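Local coordinates for protein cytosolic phospholipase A2 delta (Homo sapiens, PDB 5IXC) that hydrolyses glycerophospholipids at the sn-2 position in a calcium-dependent manner, preferring linoleic acid there and releasing a free fatty acid and a lysophospholipid, at residues L463-S468 with P661-P666; I673-Y678 with P729-F734; T427-W432 with L527-S532; F655-S660 with L687-L692. All coordinates share one frame; numbering follows the deposited sequence.

Contact 1 (L463-S468 with P661-P666); sequences LPLYLS and PSMFRP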
# COMPACT_ATOMS: atom_id res chain seq x y z
N LEU A 463 -4.57 19.27 4.02
CA LEU A 463 -4.14 17.93 4.43
C LEU A 463 -3.52 17.24 3.21
O LEU A 463 -4.15 17.19 2.13
CB LEU A 463 -5.31 17.12 5.00
CG LEU A 463 -5.03 15.67 5.43
CD1 LEU A 463 -4.08 15.59 6.60
CD2 LEU A 463 -6.32 14.97 5.80
N PRO A 464 -2.28 16.74 3.36
CA PRO A 464 -1.63 16.05 2.25
C PRO A 464 -1.99 14.57 2.24
O PRO A 464 -1.98 13.92 3.27
CB PRO A 464 -0.14 16.25 2.51
CG PRO A 464 -0.03 16.45 3.97
CD PRO A 464 -1.34 17.01 4.46
N LEU A 465 -2.31 14.06 1.05
CA LEU A 465 -2.68 12.67 0.87
C LEU A 465 -1.75 12.06 -0.19
O LEU A 465 -1.85 12.38 -1.37
CB LEU A 465 -4.15 12.55 0.46
CG LEU A 465 -5.15 13.19 1.44
CD1 LEU A 465 -6.53 13.31 0.84
CD2 LEU A 465 -5.22 12.37 2.72
N TYR A 466 -0.84 11.23 0.26
CA TYR A 466 0.12 10.60 -0.63
C TYR A 466 -0.44 9.24 -0.97
O TYR A 466 -0.60 8.40 -0.09
CB TYR A 466 1.49 10.42 0.04
CG TYR A 466 2.05 11.68 0.64
CD1 TYR A 466 2.90 12.50 -0.09
CD2 TYR A 466 1.74 12.04 1.94
CE1 TYR A 466 3.42 13.65 0.46
CE2 TYR A 466 2.27 13.19 2.51
CZ TYR A 466 3.11 13.99 1.76
OH TYR A 466 3.62 15.14 2.29
N LEU A 467 -0.70 9.02 -2.25
CA LEU A 467 -1.34 7.77 -2.67
C LEU A 467 -0.34 6.85 -3.31
O LEU A 467 0.46 7.26 -4.16
CB LEU A 467 -2.50 8.03 -3.62
CG LEU A 467 -3.54 6.93 -3.71
CD1 LEU A 467 -4.22 6.68 -2.37
CD2 LEU A 467 -4.58 7.32 -4.75
N SER A 468 -0.40 5.60 -2.90
CA SER A 468 0.50 4.60 -3.44
C SER A 468 -0.27 3.36 -3.91
O SER A 468 -1.22 2.91 -3.26
CB SER A 468 1.54 4.21 -2.41
OG SER A 468 2.66 3.62 -3.05
N PRO A 661 -8.62 8.10 -5.72
CA PRO A 661 -9.08 7.29 -4.60
C PRO A 661 -9.06 8.00 -3.25
O PRO A 661 -9.93 7.77 -2.42
CB PRO A 661 -8.11 6.11 -4.61
CG PRO A 661 -7.70 5.98 -6.04
CD PRO A 661 -7.60 7.40 -6.53
N SER A 662 -8.10 8.88 -3.05
CA SER A 662 -8.09 9.71 -1.84
C SER A 662 -9.24 10.71 -1.84
O SER A 662 -9.82 11.00 -0.79
CB SER A 662 -6.75 10.43 -1.71
OG SER A 662 -5.82 9.59 -1.04
N MET A 663 -9.58 11.22 -3.01
CA MET A 663 -10.70 12.15 -3.13
C MET A 663 -12.06 11.48 -2.94
O MET A 663 -13.06 12.16 -2.76
CB MET A 663 -10.68 12.86 -4.48
CG MET A 663 -9.43 13.68 -4.74
SD MET A 663 -9.36 15.17 -3.72
CE MET A 663 -8.20 14.69 -2.45
N PHE A 664 -12.11 10.15 -2.99
CA PHE A 664 -13.38 9.45 -2.82
C PHE A 664 -13.42 8.47 -1.68
O PHE A 664 -14.28 7.59 -1.63
CB PHE A 664 -13.79 8.80 -4.13
CG PHE A 664 -14.07 9.80 -5.21
CD1 PHE A 664 -15.32 10.40 -5.30
CD2 PHE A 664 -13.07 10.20 -6.08
CE1 PHE A 664 -15.58 11.34 -6.28
CE2 PHE A 664 -13.33 11.13 -7.06
CZ PHE A 664 -14.58 11.71 -7.16
N ARG A 665 -12.50 8.62 -0.74
CA ARG A 665 -12.59 7.86 0.49
C ARG A 665 -13.93 8.23 1.15
O ARG A 665 -14.29 9.40 1.19
CB ARG A 665 -11.42 8.19 1.40
CG ARG A 665 -11.44 7.40 2.68
CD ARG A 665 -10.25 7.72 3.54
NE ARG A 665 -10.37 7.10 4.85
CZ ARG A 665 -9.45 7.18 5.81
NH1 ARG A 665 -8.33 7.86 5.61
NH2 ARG A 665 -9.67 6.58 6.97
N PRO A 666 -14.67 7.23 1.66
CA PRO A 666 -16.05 7.42 2.15
C PRO A 666 -16.41 8.76 2.83
O PRO A 666 -17.37 9.41 2.39
CB PRO A 666 -16.21 6.27 3.13
CG PRO A 666 -15.42 5.16 2.50
CD PRO A 666 -14.28 5.81 1.74
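With CG of Leu467 anti to its backbone N (chi1 -158°), the side chain runs straight out from strand 463-470 and meets Pro661 at about a right angle. Leu465, two residues earlier on the same face of the strand, has instead turned CG beside its backbone N (chi1 -57°), which carries CD1 toward Met663. The longer Met663 chain bends at both chi2 and chi3, and the bends bring its methyl CE back to within 3.9 Å of Leu465 CD1. At the other end, Leu467 CD2 rests against three carbons of the Pro661 ring, the nearest being CD at 3.5 Å. The rigid proline suits the first turn of the short helix 660-663: it gives the leucine methyl a fixed apolar surface.

Between these two apolar pairs stands Ser662, whose hydroxyl is approached by carbon from the strand: Leu467 CD1 lies 3.6 Å from Ser662 OG, and Leu465 CB lies 3.7 Å from the same oxygen. A serine is small enough to fit between the leucines, and its OG is satisfied by a hydrogen bond to Glu486 on the neighbouring strand 483-487. Glu486 also forms a salt bridge with Arg665, just beyond the helix, and Arg665 pairs in turn with Glu491. No hydrogen bond passes between 463-468 and 661-666. The chemistry implies a joint held by methyl and ring packing in the catalytic domain's core, with the hydroxyl of Ser662 answered by Glu486 of the adjoining strand.

Contact 2 (I673-Y678 with P729-F734); sequences ILSFDY and PILLHF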
# COMPACT_ATOMS: atom_id res chain seq x y z
N ILE A 673 -13.09 19.59 -7.23
CA ILE A 673 -11.76 18.99 -7.39
C ILE A 673 -10.99 19.71 -8.49
O ILE A 673 -11.44 19.77 -9.63
CB ILE A 673 -11.81 17.49 -7.76
CG1 ILE A 673 -12.58 16.71 -6.70
CG2 ILE A 673 -10.41 16.92 -7.90
CD1 ILE A 673 -12.89 15.28 -7.10
N LEU A 674 -9.83 20.23 -8.14
CA LEU A 674 -8.90 20.78 -9.11
C LEU A 674 -7.99 19.63 -9.50
O LEU A 674 -7.16 19.17 -8.71
CB LEU A 674 -8.09 21.94 -8.52
CG LEU A 674 -8.87 23.09 -7.87
CD1 LEU A 674 -7.90 24.12 -7.31
CD2 LEU A 674 -9.82 23.75 -8.85
N SER A 675 -8.15 19.18 -10.74
CA SER A 675 -7.43 18.03 -11.25
C SER A 675 -6.26 18.48 -12.13
O SER A 675 -6.47 18.96 -13.24
CB SER A 675 -8.38 17.12 -12.03
OG SER A 675 -7.71 16.01 -12.61
N PHE A 676 -5.05 18.30 -11.63
CA PHE A 676 -3.86 18.64 -12.40
C PHE A 676 -3.29 17.39 -13.03
O PHE A 676 -3.06 16.39 -12.35
CB PHE A 676 -2.78 19.27 -11.52
CG PHE A 676 -3.22 20.53 -10.83
CD1 PHE A 676 -3.84 21.56 -11.54
CD2 PHE A 676 -3.01 20.70 -9.47
CE1 PHE A 676 -4.25 22.71 -10.91
CE2 PHE A 676 -3.42 21.85 -8.83
CZ PHE A 676 -4.04 22.86 -9.55
N ASP A 677 -3.02 17.47 -14.32
CA ASP A 677 -2.58 16.30 -15.07
C ASP A 677 -1.26 16.56 -15.76
O ASP A 677 -1.11 17.54 -16.48
CB ASP A 677 -3.64 15.94 -16.11
CG ASP A 677 -3.45 14.56 -16.68
OD1 ASP A 677 -4.08 13.63 -16.15
OD2 ASP A 677 -2.67 14.40 -17.65
N TYR A 678 -0.30 15.67 -15.57
CA TYR A 678 1.07 15.90 -16.06
C TYR A 678 1.50 14.94 -17.16
O TYR A 678 2.68 14.85 -17.48
CB TYR A 678 2.06 15.90 -14.89
CG TYR A 678 1.64 16.87 -13.81
CD1 TYR A 678 1.57 18.21 -14.07
CD2 TYR A 678 1.27 16.43 -12.54
CE1 TYR A 678 1.17 19.11 -13.11
CE2 TYR A 678 0.88 17.33 -11.56
CZ TYR A 678 0.82 18.67 -11.87
OH TYR A 678 0.42 19.58 -10.92
N PRO A 729 -19.08 15.96 -7.39
CA PRO A 729 -18.23 17.11 -7.23
C PRO A 729 -18.03 17.81 -8.56
O PRO A 729 -18.14 17.18 -9.61
CB PRO A 729 -16.92 16.51 -6.74
CG PRO A 729 -16.90 15.14 -7.30
CD PRO A 729 -18.33 14.70 -7.23
N ILE A 730 -17.76 19.11 -8.49
CA ILE A 730 -17.39 19.90 -9.65
C ILE A 730 -15.94 19.53 -9.98
O ILE A 730 -15.10 19.33 -9.09
CB ILE A 730 -17.48 21.43 -9.39
CG1 ILE A 730 -18.85 21.85 -8.84
CG2 ILE A 730 -17.13 22.21 -10.65
CD1 ILE A 730 -20.03 21.52 -9.73
N LEU A 731 -15.64 19.50 -11.26
CA LEU A 731 -14.32 19.09 -11.71
C LEU A 731 -13.71 20.06 -12.71
O LEU A 731 -14.21 20.24 -13.82
CB LEU A 731 -14.42 17.70 -12.32
CG LEU A 731 -13.30 16.77 -11.88
CD1 LEU A 731 -13.70 15.35 -12.18
CD2 LEU A 731 -11.99 17.11 -12.58
N LEU A 732 -12.63 20.70 -12.27
CA LEU A 732 -11.81 21.55 -13.12
C LEU A 732 -10.53 20.79 -13.40
O LEU A 732 -9.82 20.42 -12.47
CB LEU A 732 -11.51 22.89 -12.43
CG LEU A 732 -12.26 24.14 -12.91
CD1 LEU A 732 -13.70 23.89 -13.32
CD2 LEU A 732 -12.20 25.19 -11.81
N HIS A 733 -10.26 20.59 -14.69
CA HIS A 733 -9.14 19.76 -15.12
C HIS A 733 -8.13 20.57 -15.91
O HIS A 733 -8.49 21.32 -16.82
CB HIS A 733 -9.65 18.62 -15.98
CG HIS A 733 -8.60 17.64 -16.40
ND1 HIS A 733 -8.01 16.76 -15.52
CD2 HIS A 733 -8.06 17.38 -17.62
CE1 HIS A 733 -7.13 16.01 -16.17
NE2 HIS A 733 -7.14 16.37 -17.45
N PHE A 734 -6.85 20.38 -15.59
CA PHE A 734 -5.78 21.17 -16.18
C PHE A 734 -4.76 20.31 -16.89
O PHE A 734 -3.80 19.87 -16.29
CB PHE A 734 -5.09 21.97 -15.09
CG PHE A 734 -6.00 22.91 -14.37
CD1 PHE A 734 -6.11 24.24 -14.80
CD2 PHE A 734 -6.74 22.50 -13.28
CE1 PHE A 734 -6.94 25.12 -14.14
CE2 PHE A 734 -7.57 23.38 -12.62
CZ PHE A 734 -7.67 24.69 -13.04
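Phe734 packs beside Phe676 where two parallel strands, 672-676 and 730-734, run together in the central mixed sheet of the catalytic domain, an alpha/beta hydrolase. Starting at the root of Phe734, CB lies 3.8 Å from Phe676 CD1. CG is equally near that atom, and CD2 comes within 3.4 Å of Phe676 CE1. Farther out, CE2 still touches that ring and reaches Leu674 CB at 4.4 Å. The two rings point the same way but are inclined to each other, with planes at 48°, neither stacked nor edge-to-face. Large flat side chains suit this face of the sheet, against which helix 335-351 packs through Leu674.

Ile673, Ser675, Leu731 and His733 lie on the other face, where Leu687 of helix 685-695 packs on Ser675, Leu731 and His733. Ser675 OG, anti to its own backbone N (chi1 177°), meets His733 ND1 at the ring edge in a 3.0 Å hydrogen bond, while the far nitrogen NE2 is bonded to the carbonyl of Pro683. Asp677 CB comes to 3.5 Å from His733 CE1. A leucine in place of His733 is likely to leave both the Ser675 hydroxyl and the Pro683 carbonyl without their mate on this strand. Ile673 CD1 and Pro729 CG add an apolar pair at the start of the ladder.

In four backbone bonds, made by Ile673 and Ser675 through their N and O atoms, the donor lies close to the line of the C=O. The fifth differs: Asp677 N reaches Phe734 O at 3.2 Å from above the carbonyl plane, 39° out of it.

Contact 3 (T427-W432 with L527-S532); sequences TFVDLW and LEAIWS. With 7FA (methyl (R)-(6Z,9Z,12Z)-octadeca-6,9,12-trien-1-ylphosphonofluoridate), chain C.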
# COMPACT_ATOMS: atom_id res chain seq x y z
N THR A 427 15.41 -4.32 0.29
CA THR A 427 14.86 -4.43 -1.05
C THR A 427 15.47 -3.34 -1.89
O THR A 427 16.02 -2.38 -1.36
CB THR A 427 13.33 -4.29 -1.02
OG1 THR A 427 12.99 -3.10 -0.31
CG2 THR A 427 12.69 -5.46 -0.30
N PHE A 428 15.37 -3.50 -3.20
CA PHE A 428 15.78 -2.44 -4.13
C PHE A 428 15.12 -1.10 -3.77
O PHE A 428 15.75 -0.05 -3.87
CB PHE A 428 15.40 -2.81 -5.56
CG PHE A 428 16.23 -2.12 -6.61
CD1 PHE A 428 16.31 -2.66 -7.87
CD2 PHE A 428 16.94 -0.95 -6.36
CE1 PHE A 428 17.07 -2.05 -8.87
CE2 PHE A 428 17.70 -0.34 -7.36
CZ PHE A 428 17.76 -0.89 -8.61
N VAL A 429 13.87 -1.13 -3.32
CA VAL A 429 13.16 0.12 -3.05
C VAL A 429 13.88 0.96 -1.98
O VAL A 429 13.87 2.18 -2.03
CB VAL A 429 11.67 -0.12 -2.73
CG1 VAL A 429 11.47 -0.52 -1.28
CG2 VAL A 429 10.86 1.13 -3.02
N ASP A 430 14.54 0.29 -1.04
CA ASP A 430 15.31 0.99 0.01
C ASP A 430 16.61 1.63 -0.55
O ASP A 430 17.03 2.70 -0.09
CB ASP A 430 15.62 0.06 1.17
CG ASP A 430 14.37 -0.52 1.81
OD1 ASP A 430 13.60 -1.23 1.12
OD2 ASP A 430 14.14 -0.26 3.01
N LEU A 431 17.21 0.98 -1.53
CA LEU A 431 18.29 1.61 -2.29
C LEU A 431 17.77 2.81 -3.09
O LEU A 431 18.34 3.90 -3.05
CB LEU A 431 18.97 0.62 -3.23
CG LEU A 431 20.10 1.18 -4.11
CD1 LEU A 431 21.18 1.88 -3.29
CD2 LEU A 431 20.71 0.08 -4.96
N TRP A 432 16.67 2.59 -3.82
CA TRP A 432 15.99 3.66 -4.57
C TRP A 432 15.70 4.87 -3.68
O TRP A 432 15.81 6.01 -4.12
CB TRP A 432 14.71 3.13 -5.20
CG TRP A 432 13.82 4.15 -5.86
CD1 TRP A 432 12.48 4.29 -5.67
CD2 TRP A 432 14.19 5.15 -6.81
NE1 TRP A 432 12.00 5.30 -6.45
CE2 TRP A 432 13.03 5.86 -7.16
CE3 TRP A 432 15.41 5.52 -7.39
CZ2 TRP A 432 13.04 6.92 -8.06
CZ3 TRP A 432 15.42 6.58 -8.30
CH2 TRP A 432 14.24 7.26 -8.62
N LEU A 527 9.59 6.41 2.37
CA LEU A 527 8.19 6.38 1.91
C LEU A 527 8.07 6.89 0.46
O LEU A 527 7.27 6.37 -0.32
CB LEU A 527 7.29 7.20 2.82
CG LEU A 527 7.16 6.81 4.29
CD1 LEU A 527 6.00 7.56 4.92
CD2 LEU A 527 6.95 5.33 4.48
N GLU A 528 8.86 7.91 0.13
CA GLU A 528 8.91 8.45 -1.24
C GLU A 528 9.29 7.40 -2.25
O GLU A 528 8.79 7.39 -3.36
CB GLU A 528 9.88 9.61 -1.33
CG GLU A 528 9.37 10.90 -0.71
CD GLU A 528 10.41 12.01 -0.71
OE1 GLU A 528 11.26 12.02 0.21
OE2 GLU A 528 10.38 12.86 -1.62
N ALA A 529 10.19 6.51 -1.86
CA ALA A 529 10.58 5.42 -2.74
C ALA A 529 9.41 4.47 -3.00
O ALA A 529 9.25 3.98 -4.12
CB ALA A 529 11.75 4.66 -2.16
N ILE A 530 8.62 4.21 -1.96
CA ILE A 530 7.41 3.40 -2.13
C ILE A 530 6.52 4.07 -3.18
O ILE A 530 6.13 3.45 -4.16
CB ILE A 530 6.56 3.23 -0.85
CG1 ILE A 530 7.39 2.76 0.36
CG2 ILE A 530 5.41 2.27 -1.11
CD1 ILE A 530 8.07 1.43 0.18
N TRP A 531 6.25 5.35 -2.95
CA TRP A 531 5.33 6.15 -3.75
C TRP A 531 5.76 6.33 -5.18
O TRP A 531 4.92 6.43 -6.06
CB TRP A 531 5.17 7.54 -3.15
CG TRP A 531 4.75 7.55 -1.75
CD1 TRP A 531 4.06 6.58 -1.09
CD2 TRP A 531 4.95 8.60 -0.81
NE1 TRP A 531 3.84 6.94 0.21
CE2 TRP A 531 4.37 8.19 0.41
CE3 TRP A 531 5.56 9.85 -0.87
CZ2 TRP A 531 4.40 8.98 1.55
CZ3 TRP A 531 5.59 10.63 0.26
CH2 TRP A 531 5.02 10.20 1.46
N SER A 532 7.06 6.43 -5.42
CA SER A 532 7.57 6.65 -6.77
C SER A 532 8.34 5.47 -7.30
O SER A 532 9.12 5.60 -8.24
CB SER A 532 8.45 7.90 -6.84
OG SER A 532 8.70 8.39 -5.56
C1 7FA C . 8.32 8.28 -10.54
P1 7FA C . 6.53 8.31 -10.74
C2 7FA C . 9.07 8.44 -11.86
O2 7FA C . 6.05 6.89 -11.29
C3 7FA C . 10.54 8.18 -11.55
C4 7FA C . 11.51 8.34 -12.72
C5 7FA C . 12.90 8.30 -12.10
C6 7FA C . 14.06 8.15 -13.06
C7 7FA C . 15.14 7.51 -12.58
C8 7FA C . 16.40 7.27 -13.39
C9 7FA C . 17.47 6.83 -12.41
CM 7FA C . 5.30 6.80 -12.49
C10 7FA C . 17.57 5.54 -12.07
C11 7FA C . 18.62 5.11 -11.08
C12 7FA C . 19.27 3.80 -11.46
C13 7FA C . 19.16 2.74 -10.67
C14 7FA C . 19.82 1.45 -11.07
C15 7FA C . 19.04 0.71 -12.16
C16 7FA C . 19.94 -0.19 -13.00
C17 7FA C . 20.50 -1.35 -12.18
C18 7FA C . 21.06 -2.44 -13.07
O1 7FA C . 6.05 9.43 -11.57
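Ala529 lies in the angle between Val429 and Trp432 where two helices of the catalytic domain, 428-440 and 524-531, cross beside the pocket that holds the inhibitor. The axes of the short segments 428-432 and 527-531 pass 8.3 Å apart at 113°, and the single methyl of alanine suits so close a crossing: its CB touches Val429 O and lies 3.6 Å from Trp432 CD1. Val429 CG2 covers the adjoining backbone of Ala529. The packing thins toward the partly exposed Val429 and Ile530, where Val429 CG1 only just reaches Ile530 CD1 at 4.2 Å.

The indole of Trp432, carried out with CG opposite the backbone N (chi1 173°), serves both sides of the joint. At its pyrrole edge Ala529 O lies in the ring plane, and NE1 makes a weak hydrogen bond of 3.4 Å to Ser532 O. Its far atom CH2 rests 3.9 Å from C5 of the bound fluorophosphonate. A serine replacing Trp432 would probably lose the indole's contact with the inhibitor chain, leave Ser532 O without its weak N-H partner and open a gap beside Ala529. Farther along the chain, Phe428 presents its ring edge to the inhibitor. At the phosphorus end, Ser532 O lies 3.6 Å from inhibitor atom C1.

Contact 4 (F655-S660 with L687-L692); sequences FINTSS and LQQTEL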
# COMPACT_ATOMS: atom_id res chain seq x y z
N PHE A 655 1.66 4.11 -14.07
CA PHE A 655 1.99 5.39 -14.69
C PHE A 655 0.84 6.25 -15.19
O PHE A 655 1.08 7.37 -15.65
CB PHE A 655 2.88 5.17 -15.90
CG PHE A 655 3.89 4.11 -15.71
CD1 PHE A 655 3.64 2.84 -16.16
CD2 PHE A 655 5.10 4.38 -15.09
CE1 PHE A 655 4.58 1.83 -16.00
CE2 PHE A 655 6.05 3.38 -14.93
CZ PHE A 655 5.78 2.10 -15.38
N ILE A 656 -0.38 5.76 -15.15
CA ILE A 656 -1.44 6.47 -15.86
C ILE A 656 -2.54 6.99 -14.98
O ILE A 656 -3.47 7.61 -15.49
CB ILE A 656 -2.03 5.68 -17.05
CG1 ILE A 656 -2.65 4.36 -16.60
CG2 ILE A 656 -0.95 5.43 -18.08
CD1 ILE A 656 -3.67 3.78 -17.55
N ASN A 657 -2.46 6.77 -13.68
CA ASN A 657 -3.54 7.20 -12.80
C ASN A 657 -3.30 8.52 -12.12
O ASN A 657 -2.21 9.06 -12.19
CB ASN A 657 -3.86 6.12 -11.78
CG ASN A 657 -4.87 5.12 -12.30
OD1 ASN A 657 -4.53 3.97 -12.55
ND2 ASN A 657 -6.13 5.57 -12.47
N THR A 658 -4.36 9.04 -11.52
CA THR A 658 -4.30 10.21 -10.66
C THR A 658 -4.80 9.82 -9.28
O THR A 658 -5.26 8.71 -9.08
CB THR A 658 -5.12 11.40 -11.21
OG1 THR A 658 -4.86 12.57 -10.43
CG2 THR A 658 -6.65 11.08 -11.26
N SER A 659 -4.71 10.73 -8.33
CA SER A 659 -5.00 10.43 -6.92
C SER A 659 -6.49 10.49 -6.55
O SER A 659 -6.85 10.88 -5.45
CB SER A 659 -4.18 11.35 -6.00
OG SER A 659 -4.30 12.71 -6.37
N SER A 660 -7.36 10.07 -7.47
CA SER A 660 -8.82 10.07 -7.20
C SER A 660 -9.22 9.28 -5.94
O SER A 660 -10.10 9.72 -5.19
CB SER A 660 -9.61 9.48 -8.38
OG SER A 660 -8.79 9.14 -9.45
N LEU A 687 -8.54 10.83 -15.90
CA LEU A 687 -9.93 11.18 -15.56
C LEU A 687 -10.89 10.06 -15.95
O LEU A 687 -11.85 9.77 -15.24
CB LEU A 687 -10.36 12.50 -16.18
CG LEU A 687 -10.12 13.77 -15.37
CD1 LEU A 687 -10.80 14.93 -16.09
CD2 LEU A 687 -10.65 13.70 -13.95
N GLN A 688 -10.62 9.42 -17.09
CA GLN A 688 -11.47 8.30 -17.53
C GLN A 688 -11.34 7.07 -16.65
O GLN A 688 -12.32 6.38 -16.39
CB GLN A 688 -11.19 7.96 -18.99
CG GLN A 688 -12.03 8.81 -19.93
CD GLN A 688 -11.43 8.93 -21.31
OE1 GLN A 688 -10.70 8.04 -21.77
NE2 GLN A 688 -11.72 10.04 -21.98
N GLN A 689 -10.13 6.82 -16.17
CA GLN A 689 -9.90 5.79 -15.16
C GLN A 689 -10.72 6.09 -13.90
O GLN A 689 -11.31 5.20 -13.30
CB GLN A 689 -8.44 5.75 -14.77
CG GLN A 689 -7.50 5.33 -15.87
CD GLN A 689 -7.52 3.83 -16.17
OE1 GLN A 689 -7.63 3.00 -15.26
NE2 GLN A 689 -7.38 3.49 -17.43
N THR A 690 -10.72 7.36 -13.50
CA THR A 690 -11.44 7.82 -12.32
C THR A 690 -12.95 7.67 -12.48
O THR A 690 -13.65 7.37 -11.52
CB THR A 690 -11.11 9.28 -12.03
OG1 THR A 690 -9.71 9.40 -11.77
CG2 THR A 690 -11.91 9.81 -10.84
N GLU A 691 -13.44 7.89 -13.70
CA GLU A 691 -14.86 7.68 -13.99
C GLU A 691 -15.22 6.20 -13.76
O GLU A 691 -16.19 5.90 -13.09
CB GLU A 691 -15.21 8.13 -15.41
CG GLU A 691 -16.66 7.84 -15.80
CD GLU A 691 -17.14 8.61 -17.02
OE1 GLU A 691 -18.36 8.90 -17.08
OE2 GLU A 691 -16.33 8.93 -17.92
N LEU A 692 -14.39 5.31 -14.31
CA LEU A 692 -14.54 3.86 -14.11
C LEU A 692 -14.51 3.47 -12.65
O LEU A 692 -15.37 2.74 -12.16
CB LEU A 692 -13.43 3.09 -14.82
CG LEU A 692 -13.80 2.28 -16.07
CD1 LEU A 692 -14.48 3.15 -17.13
CD2 LEU A 692 -12.54 1.63 -16.63
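Thr690 OG1 has two hydrogen-bond partners: Ser660 OG donates a hydrogen bond to it across 2.5 Å, and the same threonine hydroxyl is bonded to Ala686 O one turn back in its own helix. Thr690 holds OG1 beside its backbone N (chi1 -61°), a turn that lets the hydroxyl reach back to that carbonyl while still facing Ser660. The branched side chain does double duty, since its methyl CG2 packs on Ser660 CB at 3.4 Å. A third neighbour is apolar, Thr658 CG2, lying 3.5 Å from Thr690 OG1. Small hydroxyl residues suit this buried end, where chain and helix come close and a polar atom needs a partner.

On the partly exposed side, the preceding residue Gln689 meets Asn657 and Ile656. The Asn657 amide comes at the base of the glutamine, its ND2 standing 3.3 Å from Gln689 CB, and the two amide planes are 84° apart, nearly perpendicular. Because Gln689 is bent at chi2 (-76°), its own amide folds back along the helix, where NE2 is hydrogen-bonded to Glu685; Ile656 CD1 lies against that nitrogen at 3.7 Å.

The 655-660 segment runs from the end of helix 653-656, where Phe655 lines the inhibitor pocket, to the start of helix 660-663. Helix 685-695 packs against it and also sets Leu687 on the sheet, against Met330 of strand 327-331 and Leu731 and His733 of strand 730-734.

All four contacts belong to the catalytic domain. Contacts 1 and 2 are buried and both reach the central mixed sheet, but contact 1 is a strand-to-helix joint without cross-bonds, whereas contact 2 is a backbone-bonded parallel ladder; Phe664 and Met663 touch Ile673 between them. Contact 4 is partly buried and relies on a hydroxyl pair; its Leu687 packs on His733 and Leu731 of contact 2, and its Ser659 meets Leu467 of contact 1. Contact 3, a mainly apolar, largely buried helix crossing whose Val429 and Ile530 are partly exposed, stands apart from contacts 2 and 4 yet joins contact 1 through Trp531 on Tyr466, and it alone touches the inhibitor with both its segments.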